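Local coordinates for protein cytochrome c' (Rhodocyclus gelatinosus, PDB 2J9B) that carries a covalently bound high-spin heme c whose iron has no sixth ligand, and probably takes part in electron transfer, though its exact role is unknown, at residues 43-48 and 95-100. Numbering follows the deposited sequence.
Sequences ENIALV and KLDAAG
Ile-45 reaches across to Leu-96 and Gly-100 where helices 38-52 and 79-102 of the four-helix bundle of cytochrome c' pack side by side, an instance of one branched residue supplying most of one side of an interface between near-antiparallel helices. The N-to-C directions of the short segments differ by 154°, and their axes come within 8.9 Å. Apolar contact dominates. With CG1 of Ile-45 anti to the carbonyl carbon (chi1 -71°) and the chain extended beyond it, CD1 reaches the backbone of Gly-100, 3.6 Å from its CA, while CG1 and CG2 both lie against CG of Leu-96, CG2 at 3.9 Å. Gly-100 presents bare backbone here; a CB on it would crowd CG2 of Ile-45. Cut back to an alanine, position 45 would probably leave a gap between the helices, facing Leu-96 and Gly-100. Leu-96 also meets Val-48, whose side chain is about 6 Å from the heme, crossing it at about a right angle, CD2 to CG1 4.0 Å. Val-26 of helix 5-30 touches Ile-45 and Ala-111 of helix 105-126 touches Leu-96, tying the contact into the bundle core. No hydrogen bond joins the two segments, but Asp-97 OD2 is hydrogen-bonded to OG of Ser-49, the next residue of helix 38-52. CG2 of Ile-45 sits 3.4 Å from the carbonyl O of Leu-96, which already accepts the helical hydrogen bond from Gly-100 N, and 3.6 Å from OD1 of Asp-97.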
loop_
_atom_site.group_PDB
_atom_site.type_symbol
_atom_site.label_atom_id
_atom_site.label_comp_id
_atom_site.label_asym_id
_atom_site.label_seq_id
_atom_site.Cartn_x
_atom_site.Cartn_y
_atom_site.Cartn_z
ATOM N N GLU B 43 -13.040 -1.672 -7.558
ATOM C CA GLU B 43 -12.418 -1.215 -6.318
ATOM C C GLU B 43 -10.998 -1.755 -6.178
ATOM O O GLU B 43 -10.077 -1.019 -5.838
ATOM C CB GLU B 43 -13.266 -1.669 -5.128
ATOM C CG GLU B 43 -14.538 -0.898 -5.008
ATOM C CD GLU B 43 -15.570 -1.493 -4.058
ATOM O OE1 GLU B 43 -15.394 -2.609 -3.515
ATOM O OE2 GLU B 43 -16.643 -0.804 -3.917
ATOM N N ASN B 44 -10.816 -3.033 -6.499
ATOM C CA ASN B 44 -9.480 -3.597 -6.439
ATOM C C ASN B 44 -8.559 -3.045 -7.522
ATOM O O ASN B 44 -7.375 -2.831 -7.283
ATOM C CB ASN B 44 -9.592 -5.119 -6.489
ATOM C CG ASN B 44 -10.038 -5.685 -5.175
ATOM O OD1 ASN B 44 -9.419 -5.415 -4.156
ATOM N ND2 ASN B 44 -11.074 -6.522 -5.196
ATOM N N ILE B 45 -9.091 -2.834 -8.731
ATOM C CA ILE B 45 -8.309 -2.199 -9.810
ATOM C C ILE B 45 -7.905 -0.792 -9.404
ATOM O O ILE B 45 -6.756 -0.401 -9.626
ATOM C CB ILE B 45 -9.107 -2.198 -11.130
ATOM C CG1 ILE B 45 -9.179 -3.618 -11.672
ATOM C CG2 ILE B 45 -8.478 -1.223 -12.146
ATOM C CD1 ILE B 45 -10.144 -3.814 -12.865
ATOM N N ALA B 46 -8.823 -0.026 -8.826
ATOM C CA ALA B 46 -8.478 1.338 -8.389
ATOM C C ALA B 46 -7.327 1.331 -7.368
ATOM O O ALA B 46 -6.423 2.163 -7.434
ATOM C CB ALA B 46 -9.691 2.062 -7.831
ATOM N N LEU B 47 -7.335 0.352 -6.477
ATOM C CA LEU B 47 -6.234 0.208 -5.505
ATOM C C LEU B 47 -4.945 -0.177 -6.204
ATOM O O LEU B 47 -3.911 0.396 -5.914
ATOM C CB LEU B 47 -6.606 -0.821 -4.435
ATOM C CG LEU B 47 -7.551 -0.398 -3.330
ATOM C CD1 LEU B 47 -8.071 -1.588 -2.536
ATOM C CD2 LEU B 47 -6.829 0.608 -2.395
ATOM N N VAL B 48 -4.999 -1.144 -7.126
ATOM C CA VAL B 48 -3.814 -1.477 -7.893
ATOM C C VAL B 48 -3.269 -0.245 -8.599
ATOM O O VAL B 48 -2.062 -0.014 -8.574
ATOM C CB VAL B 48 -4.062 -2.651 -8.880
ATOM C CG1 VAL B 48 -2.928 -2.803 -9.885
ATOM C CG2 VAL B 48 -4.382 -3.935 -8.119
ATOM N N LYS B 95 -4.459 0.469 -18.905
ATOM C CA LYS B 95 -5.492 -0.359 -19.546
ATOM C C LYS B 95 -6.367 -1.073 -18.525
ATOM O O LYS B 95 -7.583 -1.170 -18.684
ATOM C CB LYS B 95 -4.870 -1.325 -20.562
ATOM C CG LYS B 95 -4.097 -0.612 -21.729
ATOM N N LEU B 96 -5.767 -1.498 -17.426
ATOM C CA LEU B 96 -6.520 -2.142 -16.361
ATOM C C LEU B 96 -7.494 -1.151 -15.716
ATOM O O LEU B 96 -8.676 -1.488 -15.482
ATOM C CB LEU B 96 -5.549 -2.748 -15.335
ATOM C CG LEU B 96 -6.161 -3.592 -14.222
ATOM C CD1 LEU B 96 -6.760 -4.884 -14.760
ATOM C CD2 LEU B 96 -5.121 -3.831 -13.117
ATOM N N ASP B 97 -7.027 0.082 -15.469
ATOM C CA ASP B 97 -7.882 1.147 -14.966
ATOM C C ASP B 97 -9.065 1.387 -15.897
ATOM O O ASP B 97 -10.229 1.506 -15.445
ATOM C CB ASP B 97 -7.110 2.454 -14.867
ATOM C CG ASP B 97 -6.428 2.621 -13.650
ATOM O OD1 ASP B 97 -6.810 1.966 -12.661
ATOM O OD2 ASP B 97 -5.509 3.499 -13.649
ATOM N N ALA B 98 -8.802 1.482 -17.199
ATOM C CA ALA B 98 -9.874 1.687 -18.186
ATOM C C ALA B 98 -10.892 0.567 -18.085
ATOM O O ALA B 98 -12.095 0.794 -18.184
ATOM C CB ALA B 98 -9.283 1.785 -19.592
ATOM N N ALA B 99 -10.416 -0.666 -17.947
ATOM C CA ALA B 99 -11.278 -1.850 -17.841
ATOM C C ALA B 99 -12.122 -1.801 -16.566
ATOM O O ALA B 99 -13.299 -2.165 -16.582
ATOM C CB ALA B 99 -10.437 -3.124 -17.914
ATOM N N GLY B 100 -11.531 -1.409 -15.443
ATOM C CA GLY B 100 -12.311 -1.278 -14.225
ATOM C C GLY B 100 -13.428 -0.263 -14.355
ATOM O O GLY B 100 -14.521 -0.505 -13.827
#